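Local coordinates for protein manganese-containing pseudocatalase (Thermus thermophilus, PDB 2V8T) that probably disproportionates hydrogen peroxide into water and oxygen, as a catalase working with two manganese ions in each subunit, at residues G32-M37 against R159-R164; L124-G127 against E131-N134. All coordinates share one frame; numbering follows the deposited sequence.

Contact 1 (G32-M37 against R159-R164); sequences GRFGEM and RTHKLR. With MN (manganese (II) ion), chain C.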
ATOM      1  N   GLY A  32     -13.905  -4.030   1.980  1.00  7.95           N
ATOM      2  CA  GLY A  32     -12.970  -4.940   2.584  1.00  8.44           C
ATOM      3  C   GLY A  32     -12.608  -6.101   1.701  1.00  7.76           C
ATOM      4  O   GLY A  32     -13.183  -6.306   0.635  1.00  8.08           O
ATOM      5  N   ARG A  33     -11.653  -6.900   2.175  1.00  8.03           N
ATOM      6  CA  ARG A  33     -11.164  -8.014   1.392  1.00  7.81           C
ATOM      7  C   ARG A  33     -12.284  -8.950   0.908  1.00  7.79           C
ATOM      8  O   ARG A  33     -12.188  -9.464  -0.211  1.00  8.19           O
ATOM      9  CB  ARG A  33     -10.180  -8.825   2.252  0.50  8.47           C
ATOM     10  CG  ARG A  33      -9.683 -10.052   1.565  0.70 10.17           C
ATOM     11  CD  ARG A  33      -8.685 -10.786   2.415  0.70 13.02           C
ATOM     12  NE  ARG A  33      -8.326 -12.045   1.701  0.70 16.11           N
ATOM     13  CZ  ARG A  33      -7.495 -12.997   2.083  0.50 15.13           C
ATOM     14  NH1 ARG A  33      -6.993 -12.793   3.176  0.50 14.19           N
ATOM     15  NH2 ARG A  33      -7.297 -14.117   1.395  0.50 18.01           N
ATOM     16  N   PHE A  34     -13.278  -9.208   1.749  1.00  7.54           N
ATOM     17  CA  PHE A  34     -14.367 -10.115   1.409  1.00  8.12           C
ATOM     18  C   PHE A  34     -15.700  -9.354   1.254  1.00  8.64           C
ATOM     19  O   PHE A  34     -16.791  -9.920   1.404  1.00 11.16           O
ATOM     20  CB  PHE A  34     -14.475 -11.268   2.409  1.00  9.10           C
ATOM     21  CG  PHE A  34     -13.242 -12.095   2.385  1.00  8.67           C
ATOM     22  CD1 PHE A  34     -13.001 -12.946   1.347  1.00 11.16           C
ATOM     23  CD2 PHE A  34     -12.302 -12.052   3.369  1.00 11.05           C
ATOM     24  CE1 PHE A  34     -11.872 -13.716   1.283  1.00 12.72           C
ATOM     25  CE2 PHE A  34     -11.161 -12.828   3.327  1.00 12.73           C
ATOM     26  CZ  PHE A  34     -10.933 -13.649   2.275  1.00 11.55           C
ATOM     27  N   GLY A  35     -15.614  -8.085   0.920  1.00  7.82           N
ATOM     28  CA  GLY A  35     -16.785  -7.297   0.623  1.00  7.97           C
ATOM     29  C   GLY A  35     -17.270  -7.509  -0.809  1.00  7.23           C
ATOM     30  O   GLY A  35     -16.706  -8.231  -1.623  1.00  7.60           O
ATOM     31  N   GLU A  36     -18.352  -6.800  -1.108  1.00  6.81           N
ATOM     32  CA  GLU A  36     -19.026  -6.943  -2.404  1.00  6.58           C
ATOM     33  C   GLU A  36     -18.163  -6.448  -3.530  1.00  6.67           C
ATOM     34  O   GLU A  36     -18.282  -6.929  -4.671  1.00  7.15           O
ATOM     35  CB  GLU A  36     -20.375  -6.221  -2.360  0.75  7.24           C
ATOM     36  CG  GLU A  36     -21.382  -6.952  -1.454  0.75  7.89           C
ATOM     37  CD  GLU A  36     -21.918  -8.206  -2.044  0.75  7.25           C
ATOM     38  OE1 GLU A  36     -21.653  -8.507  -3.225  0.75  8.02           O
ATOM     39  OE2 GLU A  36     -22.641  -8.992  -1.344  0.75  8.49           O
ATOM     40  N   MET A  37     -17.272  -5.470  -3.303  1.00  6.52           N
ATOM     41  CA  MET A  37     -16.323  -5.103  -4.355  1.00  6.72           C
ATOM     42  C   MET A  37     -15.490  -6.297  -4.788  1.00  6.41           C
ATOM     43  O   MET A  37     -15.139  -6.419  -5.955  1.00  6.84           O
ATOM     44  CB  MET A  37     -15.395  -3.967  -3.922  0.70  7.08           C
ATOM     45  CG  MET A  37     -15.990  -2.638  -3.879  0.70  7.45           C
ATOM     46  SD  MET A  37     -16.229  -1.933  -5.558  0.70  8.58           S
ATOM     47  CE  MET A  37     -14.539  -1.571  -6.050  0.70 11.24           C
ATOM     48  N   ARG A 159     -19.804 -14.445   3.493  1.00  7.12           N
ATOM     49  CA  ARG A 159     -20.937 -14.730   4.370  1.00  7.43           C
ATOM     50  C   ARG A 159     -20.548 -14.576   5.833  1.00  7.07           C
ATOM     51  O   ARG A 159     -21.287 -14.026   6.648  1.00  7.55           O
ATOM     52  CB  ARG A 159     -21.456 -16.143   4.131  1.00  7.92           C
ATOM     53  CG  ARG A 159     -22.713 -16.450   4.920  1.00  8.54           C
ATOM     54  CD  ARG A 159     -22.942 -17.896   5.086  1.00  8.65           C
ATOM     55  NE  ARG A 159     -24.232 -18.169   5.716  1.00  9.37           N
ATOM     56  CZ  ARG A 159     -24.427 -19.040   6.688  1.00  8.76           C
ATOM     57  NH1 ARG A 159     -23.443 -19.775   7.164  1.00  8.91           N
ATOM     58  NH2 ARG A 159     -25.625 -19.152   7.245  1.00 11.23           N
ATOM     59  N   THR A 160     -19.367 -15.103   6.186  1.00  7.33           N
ATOM     60  CA  THR A 160     -18.884 -15.036   7.550  1.00  7.33           C
ATOM     61  C   THR A 160     -18.753 -13.565   7.998  1.00  7.14           C
ATOM     62  O   THR A 160     -19.143 -13.194   9.106  1.00  7.64           O
ATOM     63  CB  THR A 160     -17.528 -15.797   7.666  1.00  7.46           C
ATOM     64  OG1 THR A 160     -17.750 -17.146   7.296  1.00  8.00           O
ATOM     65  CG2 THR A 160     -17.029 -15.768   9.062  1.00  8.92           C
ATOM     66  N   HIS A 161     -18.188 -12.715   7.122  1.00  7.16           N
ATOM     67  CA  HIS A 161     -18.089 -11.297   7.436  1.00  7.40           C
ATOM     68  C   HIS A 161     -19.469 -10.664   7.597  1.00  6.89           C
ATOM     69  O   HIS A 161     -19.689  -9.847   8.494  1.00  7.47           O
ATOM     70  CB  HIS A 161     -17.257 -10.539   6.414  1.00  7.58           C
ATOM     71  CG  HIS A 161     -15.795 -10.827   6.496  1.00  8.08           C
ATOM     72  ND1 HIS A 161     -15.181 -11.934   7.025  1.00 11.23           N
ATOM     73  CD2 HIS A 161     -14.849  -9.971   6.083  1.00  8.10           C
ATOM     74  CE1 HIS A 161     -13.831 -11.712   6.883  1.00  8.19           C
ATOM     75  NE2 HIS A 161     -13.667 -10.513   6.359  1.00 11.96           N
ATOM     76  N   LYS A 162     -20.404 -11.005   6.706  1.00  7.02           N
ATOM     77  CA  LYS A 162     -21.765 -10.456   6.829  1.00  7.37           C
ATOM     78  C   LYS A 162     -22.396 -10.833   8.159  1.00  6.90           C
ATOM     79  O   LYS A 162     -23.040 -10.007   8.792  1.00  7.13           O
ATOM     80  CB  LYS A 162     -22.640 -10.839   5.627  0.70  8.73           C
ATOM     81  CG  LYS A 162     -22.186 -10.169   4.327  0.70  9.14           C
ATOM     82  CD  LYS A 162     -23.271  -9.940   3.335  0.70 12.15           C
ATOM     83  CE  LYS A 162     -22.817  -9.252   2.059  0.70 11.50           C
ATOM     84  NZ  LYS A 162     -21.822 -10.022   1.225  0.70 11.25           N
ATOM     85  N   LEU A 163     -22.257 -12.104   8.560  1.00  6.95           N
ATOM     86  CA  LEU A 163     -22.808 -12.562   9.830  1.00  6.89           C
ATOM     87  C   LEU A 163     -22.208 -11.766  11.006  1.00  6.70           C
ATOM     88  O   LEU A 163     -22.921 -11.374  11.933  1.00  7.36           O
ATOM     89  CB  LEU A 163     -22.551 -14.045  10.035  1.00  7.10           C
ATOM     90  CG  LEU A 163     -23.390 -14.978   9.152  1.00  7.61           C
ATOM     91  CD1 LEU A 163     -22.754 -16.374   9.136  1.00  9.22           C
ATOM     92  CD2 LEU A 163     -24.817 -15.065   9.642  1.00  9.42           C
ATOM     93  N   ARG A 164     -20.889 -11.591  10.987  1.00  6.75           N
ATOM     94  CA  ARG A 164     -20.254 -10.883  12.109  1.00  6.94           C
ATOM     95  C   ARG A 164     -20.681  -9.419  12.168  1.00  6.93           C
ATOM     96  O   ARG A 164     -20.973  -8.902  13.240  1.00  7.67           O
ATOM     97  CB  ARG A 164     -18.734 -11.021  12.007  1.00  7.10           C
ATOM     98  CG  ARG A 164     -18.286 -12.453  12.286  1.00  7.41           C
ATOM     99  CD  ARG A 164     -16.830 -12.685  11.874  1.00  7.43           C
ATOM    100  NE  ARG A 164     -16.441 -14.048  12.224  1.00  7.94           N
ATOM    101  CZ  ARG A 164     -15.241 -14.559  11.967  1.00  7.42           C
ATOM    102  NH1 ARG A 164     -14.375 -13.922  11.216  1.00  8.92           N
ATOM    103  NH2 ARG A 164     -14.975 -15.774  12.418  1.00  9.26           N
TER
HETATM  104 MN    MN C1303     -22.960 -10.235  -3.225  1.00  7.51          MN
HETATM  105  O   HOH W   1     -19.282  -9.729   2.784  0.50  8.68           O
HETATM  106  O   HOH W   2     -19.333  -9.797  -0.450  0.70 12.38           O
HETATM  107  O   HOH W   3     -19.703  -9.016   2.011  0.50 18.32           O
HETATM  108  O   HOH W   4     -21.277 -11.446  -3.241  0.25  7.17           O
HETATM  109  O   HOH W   5     -23.820 -10.916  -1.280  0.25 11.64           O
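At the dimanganese site, Lys162 reaches across to Glu36, a ligand of one manganese ion. Glu36 chelates that metal with both carboxylate oxygens, OE1 at 2.2 Å and OE2 at 2.3 Å, while Glu70 and His73 supply further ligands. OE2 also takes a salt bridge from Lys162 NZ at 2.9 Å, which arrives from above the carboxylate plane, so one oxygen serves both metal and ammonium. The lysine runs extended through chi3 and then turns at chi4 (63°), and that last bend swings NZ onto OE2. Water also bridges Lys162 NZ to Phe34 O, accepting from the ammonium and donating to the carbonyl. Farther from the metal, the edge of Phe34 meets the face of His161 in an offset edge-to-face pair, planes at 83°, with Phe34 CD2 3.6 Å from His161 NE2. Phe34 CB adds a CH-pi contact over the same imidazole. Were His161 replaced by alanine, the edge of Phe34 and its CB would probably lose the imidazole face they meet, opening a gap between loop and helix. Carboxylate and histidine ligands held among long helices are characteristic of the ferritin-like four-helix bundle of manganese catalases.

Contact 2 (L124-G127 against E131-N134); sequences LVMG and EHWN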
ATOM      1  N   LEU A 124     -17.416   5.204   0.933  1.00  6.42           N
ATOM      2  CA  LEU A 124     -16.099   5.262   0.339  1.00  6.40           C
ATOM      3  C   LEU A 124     -15.674   3.856  -0.068  1.00  6.18           C
ATOM      4  O   LEU A 124     -16.277   2.863   0.334  1.00  6.89           O
ATOM      5  CB  LEU A 124     -15.077   5.895   1.315  1.00  6.90           C
ATOM      6  CG  LEU A 124     -15.409   7.346   1.720  1.00  7.13           C
ATOM      7  CD1 LEU A 124     -14.511   7.751   2.885  1.00  8.22           C
ATOM      8  CD2 LEU A 124     -15.262   8.318   0.561  1.00  8.36           C
ATOM      9  N   VAL A 125     -14.622   3.749  -0.881  1.00  6.56           N
ATOM     10  CA  VAL A 125     -14.230   2.445  -1.469  1.00  6.81           C
ATOM     11  C   VAL A 125     -13.170   1.774  -0.566  1.00  6.64           C
ATOM     12  O   VAL A 125     -11.981   1.701  -0.887  1.00  7.27           O
ATOM     13  CB  VAL A 125     -13.756   2.618  -2.915  1.00  7.98           C
ATOM     14  CG1 VAL A 125     -13.674   1.230  -3.569  1.00  9.31           C
ATOM     15  CG2 VAL A 125     -14.700   3.504  -3.711  1.00  9.81           C
ATOM     16  N   MET A 126     -13.633   1.349   0.605  1.00  6.81           N
ATOM     17  CA  MET A 126     -12.759   0.974   1.697  1.00  6.95           C
ATOM     18  C   MET A 126     -13.486  -0.007   2.622  1.00  6.29           C
ATOM     19  O   MET A 126     -14.703  -0.208   2.539  1.00  6.61           O
ATOM     20  CB  MET A 126     -12.266   2.180   2.505  1.00  7.40           C
ATOM     21  CG  MET A 126     -13.408   2.912   3.176  1.00  7.99           C
ATOM     22  SD  MET A 126     -12.891   4.298   4.244  1.00  8.55           S
ATOM     23  CE  MET A 126     -11.742   5.214   3.266  1.00  9.88           C
ATOM     24  N   GLY A 127     -12.710  -0.597   3.519  1.00  6.55           N
ATOM     25  CA  GLY A 127     -13.243  -1.505   4.538  1.00  6.60           C
ATOM     26  C   GLY A 127     -13.411  -0.848   5.896  1.00  6.58           C
ATOM     27  O   GLY A 127     -13.432   0.372   6.046  1.00  7.18           O
ATOM     28  N   GLU A 131      -9.153   0.903   5.151  1.00  8.86           N
ATOM     29  CA  GLU A 131      -8.256   0.368   4.128  1.00  9.18           C
ATOM     30  C   GLU A 131      -8.943   0.427   2.819  1.00  8.92           C
ATOM     31  O   GLU A 131     -10.055  -0.119   2.633  1.00  9.97           O
ATOM     32  CB  GLU A 131      -7.800  -1.046   4.480  1.00 10.49           C
ATOM     33  CG  GLU A 131      -8.761  -2.212   4.354  1.00 11.21           C
ATOM     34  CD  GLU A 131      -9.899  -2.390   5.373  1.00  9.81           C
ATOM     35  OE1 GLU A 131     -10.313  -1.414   6.023  1.00  9.15           O
ATOM     36  OE2 GLU A 131     -10.397  -3.546   5.414  1.00 12.03           O
ATOM     37  N   HIS A 132      -8.307   1.049   1.800  1.00  8.34           N
ATOM     38  CA  HIS A 132      -8.988   1.136   0.532  1.00  7.76           C
ATOM     39  C   HIS A 132      -8.958  -0.202  -0.188  1.00  7.95           C
ATOM     40  O   HIS A 132      -7.977  -0.949  -0.139  1.00  9.50           O
ATOM     41  CB  HIS A 132      -8.400   2.251  -0.339  1.00  8.85           C
ATOM     42  CG  HIS A 132      -8.784   3.632   0.126  1.00  9.60           C
ATOM     43  ND1 HIS A 132      -8.063   4.373   1.004  1.00 12.15           N
ATOM     44  CD2 HIS A 132      -9.901   4.373  -0.158  1.00  9.76           C
ATOM     45  CE1 HIS A 132      -8.695   5.533   1.186  1.00 12.12           C
ATOM     46  NE2 HIS A 132      -9.815   5.578   0.488  1.00 10.93           N
ATOM     47  N   TRP A 133     -10.019  -0.517  -0.898  1.00  7.60           N
ATOM     48  CA  TRP A 133     -10.082  -1.748  -1.662  1.00  7.35           C
ATOM     49  C   TRP A 133      -8.936  -1.784  -2.671  1.00  7.25           C
ATOM     50  O   TRP A 133      -8.570  -0.749  -3.228  1.00  8.56           O
ATOM     51  CB  TRP A 133     -11.439  -1.819  -2.408  1.00  7.72           C
ATOM     52  CG  TRP A 133     -11.677  -3.134  -3.074  1.00  7.67           C
ATOM     53  CD1 TRP A 133     -12.217  -4.242  -2.486  1.00  8.27           C
ATOM     54  CD2 TRP A 133     -11.334  -3.528  -4.406  1.00  7.55           C
ATOM     55  NE1 TRP A 133     -12.245  -5.286  -3.367  1.00  8.09           N
ATOM     56  CE2 TRP A 133     -11.690  -4.887  -4.554  1.00  7.21           C
ATOM     57  CE3 TRP A 133     -10.743  -2.864  -5.498  1.00  7.92           C
ATOM     58  CZ2 TRP A 133     -11.485  -5.588  -5.722  1.00  7.80           C
ATOM     59  CZ3 TRP A 133     -10.539  -3.550  -6.683  1.00  8.34           C
ATOM     60  CH2 TRP A 133     -10.903  -4.904  -6.785  1.00  7.83           C
ATOM     61  N   ASN A 134      -8.376  -2.964  -2.936  1.00  7.37           N
ATOM     62  CA  ASN A 134      -7.267  -3.064  -3.828  1.00  8.78           C
ATOM     63  C   ASN A 134      -7.429  -4.241  -4.775  1.00  7.37           C
ATOM     64  O   ASN A 134      -7.996  -5.276  -4.446  1.00  7.85           O
ATOM     65  CB  ASN A 134      -5.908  -2.838  -3.365  0.62 10.70           C
ATOM     66  CG  ASN A 134      -5.388  -4.055  -2.772  0.62 13.54           C
ATOM     67  OD1 ASN A 134      -4.938  -4.932  -3.471  0.62 17.61           O
ATOM     68  ND2 ASN A 134      -5.450  -4.174  -1.472  0.62 19.63           N
TER
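Met126 and Glu131 both set CG between the backbone N and the carbonyl carbon (chi1 63° for Met126), and each chain then bends toward the facing segment. The bend of Met126 comes at chi3 and brings CE to 3.4 Å from His132 NE2, while CB of the same methionine lies over one face of that imidazole; SD approaches the ring obliquely. Glu131 folds back at chi2 (-73°), laying its carboxylate against the backbone of Gly127, where OE1 stands 3.3 Å from Gly127 CA. OE1 also accepts a hydrogen bond from Met129 N, which helps hold the side chain in this curl. Two backbone bonds close the pairing: Trp133 N bonds Val125 O at 3.0 Å, and Gly127 N bonds Glu131 O at 2.8 Å. Between them Met126 and His132 form a non-hydrogen-bonded pair, with Met126 CA 3.1 Å from Glu131 O and His132 CA 3.4 Å from Val125 O in CA-H...O contacts. Val125, the centre of an inverse gamma turn, packs CG1 on Trp133 CB at 4.0 Å. The indole NE1 is bonded to Ser38 OG, and Trp133 packs on Trp133 of a neighbouring subunit. The two bonds flanking Met126 and His132 make an isolated antiparallel beta bridge, a hairpin-like turn-back with no regular strands, in the long loop ahead of helix 144-166.

How the contacts relate
From the N terminus the chain reaches 32-37 first, entering helix 36-49, and contact 1 is completed only at 159-164, far along helix 144-166. The large loop it closes contains helix 57-85 and the whole of contact 2, a short local closure between 124-127 and 131-134. The two therefore nest without crossing, their centres about 13 Å apart. They also touch: Met37 CB packs 3.5 Å from Trp133 NE1, and Met37 CE lies against Val125 CG1. Contact 1 thus joins two bundle helices beside the metals, whereas contact 2 packs Val125 and Trp133 against Met37 at the start of helix 36-49 and itself touches a neighbouring subunit.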